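Local structure of ChiX (Serratia marcescens, 5OPZ) at residues Leu35-Arg38 / Pro43-Val46; Asp93-Ile98 / Asp124-Gln129; Ala101-Ala106 / Gly116-Thr121. The protein cleaves the L-Ala-D-Glu bond of peptidoglycan peptides as a zinc-dependent endopeptidase and is required for chitinase secretion. All coordinates share one frame; numbering follows the deposited sequence.

Interaction 1: Leu35-Arg38 / Pro43-Val46; sequences LALR and PFSV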
# COMPACT_ATOMS: atom_id res chain seq x y z
N LEU A 35 -4.04 4.34 9.91
CA LEU A 35 -5.28 3.90 10.47
C LEU A 35 -5.61 2.47 10.04
O LEU A 35 -6.03 1.66 10.85
CB LEU A 35 -6.32 4.88 10.06
CG LEU A 35 -7.67 4.74 10.72
CD1 LEU A 35 -7.56 4.72 12.24
CD2 LEU A 35 -8.56 5.87 10.24
N ALA A 36 -5.30 2.12 8.80
CA ALA A 36 -5.54 0.74 8.37
C ALA A 36 -4.71 -0.30 9.14
O ALA A 36 -5.19 -1.43 9.34
CB ALA A 36 -5.31 0.57 6.90
N LEU A 37 -3.51 0.09 9.57
CA LEU A 37 -2.74 -0.82 10.47
C LEU A 37 -3.50 -1.17 11.73
O LEU A 37 -3.30 -2.23 12.29
CB LEU A 37 -1.40 -0.21 10.87
CG LEU A 37 -0.39 -0.03 9.73
CD1 LEU A 37 0.71 0.95 10.10
CD2 LEU A 37 0.21 -1.39 9.42
N ARG A 38 -4.33 -0.29 12.23
CA ARG A 38 -5.13 -0.57 13.41
C ARG A 38 -6.27 -1.50 13.18
O ARG A 38 -6.69 -2.21 14.09
CB ARG A 38 -5.71 0.72 13.97
CG ARG A 38 -4.75 1.83 14.27
CD ARG A 38 -3.52 1.41 15.00
NE ARG A 38 -3.81 0.61 16.18
CZ ARG A 38 -2.88 0.09 16.97
NH1 ARG A 38 -1.60 0.31 16.74
NH2 ARG A 38 -3.24 -0.66 18.00
N PRO A 43 -1.70 -8.65 9.57
CA PRO A 43 -0.57 -7.74 9.66
C PRO A 43 0.03 -7.46 8.29
O PRO A 43 0.01 -8.33 7.41
CB PRO A 43 0.44 -8.50 10.52
CG PRO A 43 -0.34 -9.56 11.21
CD PRO A 43 -1.37 -9.95 10.18
N PHE A 44 0.55 -6.25 8.10
CA PHE A 44 1.17 -5.86 6.84
C PHE A 44 2.18 -4.78 7.06
O PHE A 44 2.12 -4.05 8.07
CB PHE A 44 0.09 -5.44 5.80
CG PHE A 44 -0.59 -4.12 6.10
CD1 PHE A 44 -1.74 -4.07 6.89
CD2 PHE A 44 -0.13 -2.96 5.53
CE1 PHE A 44 -2.38 -2.86 7.13
CE2 PHE A 44 -0.79 -1.77 5.76
CZ PHE A 44 -1.90 -1.71 6.56
N SER A 45 3.11 -4.68 6.13
CA SER A 45 4.00 -3.55 6.04
C SER A 45 3.87 -2.88 4.71
O SER A 45 3.21 -3.35 3.82
CB SER A 45 5.44 -4.00 6.35
OG SER A 45 6.35 -2.89 6.39
N VAL A 46 4.50 -1.76 4.58
CA VAL A 46 4.60 -1.05 3.31
C VAL A 46 5.94 -1.46 2.72
O VAL A 46 7.00 -1.12 3.29
CB VAL A 46 4.51 0.47 3.51
CG1 VAL A 46 4.83 1.20 2.22
CG2 VAL A 46 3.13 0.83 4.03
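L37 of the helix and F44 of the strand meet as a methyl group laid on an aromatic face, a compact example of how a helix is seated on a sheet without any polar bond. Methyl CD2 of L37 stands over one face of the F44 ring, 3.8 Å from the ring centroid and 18° off its normal, a CH-pi contact shifted toward the rim: CD2 comes to 3.6 Å from F44 CZ. The same methyl lies 3.5 Å from F44 O, so it touches both the ring and the carbonyl oxygen of F44. What brings the ring here is the first torsion of F44 (chi1 71°), which sets CG between the backbone N and the carbonyl carbon and swings the ring across to the helix. At the ring's edge, near its plane, A36 O lies 3.9 Å from F44 CE1, while A36 CB reaches F44 CZ at 4.1 Å. All three residues are buried, and I98 of helix 92-109 and V80 of the neighbouring strand add to the surroundings of F44. It is helix-on-sheet packing in an alpha+beta domain with an antiparallel sheet, joining helix 27-39 to the outermost strand 44-48 just after the turn that links them.

Interaction 2: Asp93-Ile98 / Asp124-Gln129; sequences DYYAQI and DGPHFQ. With ZN (zinc ion), chain C.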
# COMPACT_ATOMS: atom_id res chain seq x y z
N ASP A 93 -6.11 -13.55 -0.69
CA ASP A 93 -7.06 -13.29 0.37
C ASP A 93 -6.54 -12.37 1.46
O ASP A 93 -7.30 -11.59 2.03
CB ASP A 93 -7.62 -14.59 0.99
CG ASP A 93 -8.77 -15.11 0.23
OD1 ASP A 93 -9.60 -14.29 -0.15
OD2 ASP A 93 -8.81 -16.33 0.00
N TYR A 94 -5.24 -12.42 1.72
CA TYR A 94 -4.65 -11.53 2.70
C TYR A 94 -4.78 -10.07 2.26
O TYR A 94 -5.11 -9.19 3.06
CB TYR A 94 -3.19 -11.88 2.95
CG TYR A 94 -2.91 -13.20 3.67
CD1 TYR A 94 -3.42 -13.41 4.94
CD2 TYR A 94 -2.09 -14.15 3.15
CE1 TYR A 94 -3.18 -14.54 5.63
CE2 TYR A 94 -1.84 -15.33 3.81
CZ TYR A 94 -2.40 -15.53 5.05
OH TYR A 94 -2.09 -16.68 5.72
N TYR A 95 -4.52 -9.83 0.98
CA TYR A 95 -4.63 -8.49 0.41
C TYR A 95 -6.06 -8.02 0.36
O TYR A 95 -6.34 -6.83 0.59
CB TYR A 95 -3.96 -8.45 -1.00
CG TYR A 95 -2.50 -8.70 -0.83
CD1 TYR A 95 -1.99 -10.00 -0.77
CD2 TYR A 95 -1.62 -7.66 -0.57
CE1 TYR A 95 -0.70 -10.24 -0.44
CE2 TYR A 95 -0.30 -7.89 -0.30
CZ TYR A 95 0.17 -9.21 -0.21
OH TYR A 95 1.48 -9.42 0.17
N ALA A 96 -7.02 -8.92 0.13
CA ALA A 96 -8.44 -8.55 0.21
C ALA A 96 -8.80 -8.06 1.62
O ALA A 96 -9.57 -7.10 1.78
CB ALA A 96 -9.33 -9.66 -0.26
N GLN A 97 -8.23 -8.73 2.61
CA GLN A 97 -8.51 -8.32 3.99
C GLN A 97 -7.86 -7.02 4.33
O GLN A 97 -8.46 -6.20 5.04
CB GLN A 97 -8.08 -9.41 4.96
CG GLN A 97 -8.93 -10.67 4.88
CD GLN A 97 -8.64 -11.65 5.98
OE1 GLN A 97 -8.92 -11.37 7.12
NE2 GLN A 97 -8.09 -12.82 5.63
N ILE A 98 -6.62 -6.85 3.88
CA ILE A 98 -5.96 -5.55 4.04
C ILE A 98 -6.81 -4.45 3.41
O ILE A 98 -6.96 -3.35 3.99
CB ILE A 98 -4.50 -5.52 3.52
CG1 ILE A 98 -3.66 -6.49 4.33
CG2 ILE A 98 -3.93 -4.11 3.54
CD1 ILE A 98 -2.41 -6.93 3.62
N ASP A 124 -4.08 -6.87 -8.84
CA ASP A 124 -2.96 -7.22 -7.97
C ASP A 124 -3.13 -6.52 -6.61
O ASP A 124 -3.44 -5.34 -6.51
CB ASP A 124 -1.60 -6.84 -8.59
CG ASP A 124 -0.43 -7.59 -7.96
OD1 ASP A 124 -0.53 -8.82 -7.70
OD2 ASP A 124 0.64 -6.98 -7.74
N GLY A 125 -2.96 -7.32 -5.59
CA GLY A 125 -3.31 -6.95 -4.25
C GLY A 125 -2.51 -5.87 -3.57
O GLY A 125 -3.08 -5.22 -2.74
N PRO A 126 -1.20 -5.72 -3.81
CA PRO A 126 -0.42 -4.78 -2.99
C PRO A 126 -0.68 -3.28 -3.17
O PRO A 126 -0.40 -2.56 -2.21
CB PRO A 126 1.01 -5.07 -3.39
CG PRO A 126 0.98 -6.53 -3.73
CD PRO A 126 -0.32 -6.73 -4.46
N HIS A 127 -1.18 -2.83 -4.31
CA HIS A 127 -1.14 -1.43 -4.67
C HIS A 127 -2.32 -0.66 -4.19
O HIS A 127 -3.45 -1.03 -4.44
CB HIS A 127 -1.03 -1.35 -6.20
CG HIS A 127 -0.88 0.04 -6.74
ND1 HIS A 127 0.32 0.69 -6.85
CD2 HIS A 127 -1.82 0.96 -7.03
CE1 HIS A 127 0.14 1.91 -7.29
NE2 HIS A 127 -1.15 2.11 -7.37
N PHE A 128 -2.03 0.46 -3.52
CA PHE A 128 -3.07 1.44 -3.14
C PHE A 128 -2.60 2.85 -3.59
O PHE A 128 -1.40 3.15 -3.46
CB PHE A 128 -3.33 1.46 -1.65
CG PHE A 128 -3.89 0.20 -1.11
CD1 PHE A 128 -3.08 -0.88 -0.80
CD2 PHE A 128 -5.24 0.02 -1.08
CE1 PHE A 128 -3.61 -2.04 -0.27
CE2 PHE A 128 -5.79 -1.11 -0.53
CZ PHE A 128 -4.98 -2.16 -0.16
N GLN A 129 -3.53 3.71 -4.02
CA GLN A 129 -3.12 5.07 -4.42
C GLN A 129 -4.22 6.06 -4.15
O GLN A 129 -5.40 5.75 -4.19
CB GLN A 129 -2.68 5.15 -5.89
CG GLN A 129 -3.79 4.83 -6.87
CD GLN A 129 -3.32 4.85 -8.27
OE1 GLN A 129 -2.30 4.26 -8.62
NE2 GLN A 129 -4.02 5.61 -9.11
ZN ZN C . 2.26 0.06 -6.65
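Helix 92-109 packs against the strand that carries a zinc ligand, and Y95 meets the turn G125-P126 leading into that strand. The helix approaches the turn closely: the CA atoms of Y95 and G125 are 5.1 Å apart, and Y95 CB lies 3.6 Å from G125 CA, since G125 has no side chain to hold the two backbones apart. Further out, the phenol slants across the turn. Y95 CD2 sits 3.6 Å from G125 O, and Y95 CE2 meets P126 CG at 3.9 Å, the two side chains running askew rather than stacking. The hydroxyl goes past the turn to S89 O and A82 N, which tether the far end of the ring. One helical turn on, I98 CG2 touches F128 CZ at 4.3 Å, a looser apolar contact; F128 also stacks on the ring of W115.

The strand contributes to the zinc site of this clan MD family peptidase, where H72, D79 and H127 bind the metal. F128 points toward the helix and H127 away from it. With CG anti to the backbone N (chi1 -177°), H127 brings ND1 to zinc at 2.0 Å. Its other nitrogen, NE2, donates to Q129 OE1 at 2.7 Å and 162°, with the acceptor close to the imidazole plane. Held at ND1 by zinc and at NE2 by Q129, the ring has little freedom to turn, and Q129 NE2 is in turn held by E114.

Interaction 3: Ala101-Ala106 / Gly116-Thr121; sequences AVRRAA and GGEWKT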
# COMPACT_ATOMS: atom_id res chain seq x y z
N ALA A 101 -9.60 -3.04 5.49
CA ALA A 101 -9.10 -2.10 6.46
C ALA A 101 -8.77 -0.74 5.83
O ALA A 101 -9.08 0.30 6.42
CB ALA A 101 -7.89 -2.67 7.13
N VAL A 102 -8.11 -0.75 4.66
CA VAL A 102 -7.82 0.47 3.97
C VAL A 102 -9.07 1.20 3.58
O VAL A 102 -9.13 2.44 3.74
CB VAL A 102 -6.89 0.25 2.76
CG1 VAL A 102 -6.71 1.55 1.98
CG2 VAL A 102 -5.56 -0.28 3.22
N ARG A 103 -10.06 0.49 3.07
CA ARG A 103 -11.33 1.12 2.66
C ARG A 103 -12.06 1.74 3.83
O ARG A 103 -12.61 2.83 3.71
CB ARG A 103 -12.23 0.04 2.02
CG ARG A 103 -13.43 0.41 1.21
CD ARG A 103 -14.04 -0.78 0.42
NE ARG A 103 -13.15 -1.47 -0.50
CZ ARG A 103 -12.71 -2.74 -0.42
NH1 ARG A 103 -13.04 -3.59 0.57
NH2 ARG A 103 -11.92 -3.19 -1.39
N ARG A 104 -12.01 1.11 4.99
CA ARG A 104 -12.65 1.67 6.18
C ARG A 104 -11.89 2.92 6.61
O ARG A 104 -12.49 3.98 6.85
CB ARG A 104 -12.67 0.67 7.32
CG ARG A 104 -13.15 1.23 8.64
CD ARG A 104 -13.05 0.23 9.77
NE ARG A 104 -13.22 0.91 11.03
CZ ARG A 104 -13.11 0.34 12.22
NH1 ARG A 104 -12.85 -0.95 12.33
NH2 ARG A 104 -13.28 1.06 13.31
N ALA A 105 -10.56 2.85 6.74
CA ALA A 105 -9.78 4.03 7.06
C ALA A 105 -10.01 5.17 6.09
O ALA A 105 -10.10 6.35 6.51
CB ALA A 105 -8.29 3.69 7.15
N ALA A 106 -9.96 4.85 4.81
CA ALA A 106 -10.15 5.85 3.80
C ALA A 106 -11.46 6.58 3.99
O ALA A 106 -11.53 7.82 3.92
CB ALA A 106 -10.03 5.22 2.43
N GLY A 116 -5.40 -1.80 -6.25
CA GLY A 116 -5.08 -2.60 -7.44
C GLY A 116 -5.87 -3.86 -7.53
O GLY A 116 -5.94 -4.46 -8.58
N GLY A 117 -6.48 -4.29 -6.42
CA GLY A 117 -7.37 -5.43 -6.46
C GLY A 117 -8.68 -5.19 -7.18
O GLY A 117 -9.38 -6.13 -7.49
N GLU A 118 -8.93 -3.92 -7.53
CA GLU A 118 -10.07 -3.49 -8.32
C GLU A 118 -9.70 -2.83 -9.65
O GLU A 118 -10.52 -2.18 -10.29
CB GLU A 118 -10.93 -2.53 -7.46
CG GLU A 118 -11.61 -3.23 -6.30
CD GLU A 118 -12.09 -2.31 -5.17
OE1 GLU A 118 -11.96 -1.07 -5.23
OE2 GLU A 118 -12.70 -2.84 -4.23
N TRP A 119 -8.46 -3.06 -10.09
CA TRP A 119 -8.09 -2.71 -11.45
C TRP A 119 -8.96 -3.47 -12.42
O TRP A 119 -9.42 -4.55 -12.09
CB TRP A 119 -6.62 -3.03 -11.74
CG TRP A 119 -5.60 -2.13 -11.09
CD1 TRP A 119 -5.77 -0.85 -10.74
CD2 TRP A 119 -4.23 -2.45 -10.82
NE1 TRP A 119 -4.62 -0.35 -10.21
CE2 TRP A 119 -3.64 -1.30 -10.30
CE3 TRP A 119 -3.46 -3.58 -10.97
CZ2 TRP A 119 -2.30 -1.26 -9.89
CZ3 TRP A 119 -2.13 -3.55 -10.59
CH2 TRP A 119 -1.58 -2.41 -10.02
N LYS A 120 -9.23 -2.88 -13.57
CA LYS A 120 -10.15 -3.48 -14.53
C LYS A 120 -9.62 -4.76 -15.12
O LYS A 120 -10.40 -5.64 -15.47
CB LYS A 120 -10.54 -2.50 -15.63
CG LYS A 120 -11.47 -1.42 -15.07
CD LYS A 120 -11.97 -0.43 -16.11
CE LYS A 120 -13.13 0.38 -15.55
NZ LYS A 120 -13.80 1.13 -16.63
N THR A 121 -8.29 -4.86 -15.22
CA THR A 121 -7.61 -6.09 -15.58
C THR A 121 -6.35 -6.25 -14.73
O THR A 121 -5.92 -5.33 -14.06
CB THR A 121 -7.20 -6.09 -17.06
OG1 THR A 121 -6.46 -4.89 -17.33
CG2 THR A 121 -8.44 -6.16 -17.97
O HOH W 1 -12.75 0.15 -2.61
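R103 and E118 reach toward each other from opposite directions and meet at the surface through their charged ends and one water. Even the nearest pair of CA atoms, R103 and G117, is 11.9 Å apart, so both side chains must reach far for their ends to meet. R103 NH2 lies 3.0 Å from E118 OE2 in a salt bridge, but the carboxylate oxygen meets the guanidinium obliquely, and the two planes are turned 24° apart. The bridge is single-pronged, because this is the one close nitrogen-oxygen pair: R103 NE stays 4.0 Å from E118 OE2. A water supplies the second connection: R103 NE donates to it at 2.7 Å, in the plane of the guanidinium, and the water donates to E118 OE1 at 3.0 Å. Both carboxylate oxygens are thus linked to the arginine, one directly and one through solvent. R103 leaves the helix with CG anti to the backbone N and then bends at chi3 (-57°), whereas E118 stays extended beyond CG.

Both charged residues are exposed, and only 60 Å² is buried between the segments. Closer packing occurs within the loop rather than across the two segments: G116 CA lies 3.4 Å above the plane of the W119 ring, over its centre. On the helix, the apolar residues face inward instead: V102 and A106 touch V113, and A105 packs on V32 of helix 27-39. R103 also leans on W115. The salt bridge thus spans from helix 92-109, past strand 113-115 at the edge of the sheet, to the loop that leads on toward strand 127-130.

How the interactions relate
Along the chain interaction 1 closes before the other two begin, while interaction 3 is nested inside the loop that interaction 2 closes. Centres of interactions 2 and 3 are about 7 Å apart; those of interactions 1 and 2 about 11 Å; those of interactions 1 and 3 about 14 Å. Helix 92-109 serves both later contacts, and helix 27-39 packs beside it. Interactions 1 and 2 reach the same antiparallel sheet and meet where F44 CB lies 3.6 Å from I98 CD1. Between 2 and 3, backbone pairing of G116 with D124 and H127 ties the surface loop to the strand that supplies zinc ligand H127, which is thus flanked by helix packing in one contact and by the loop in the other.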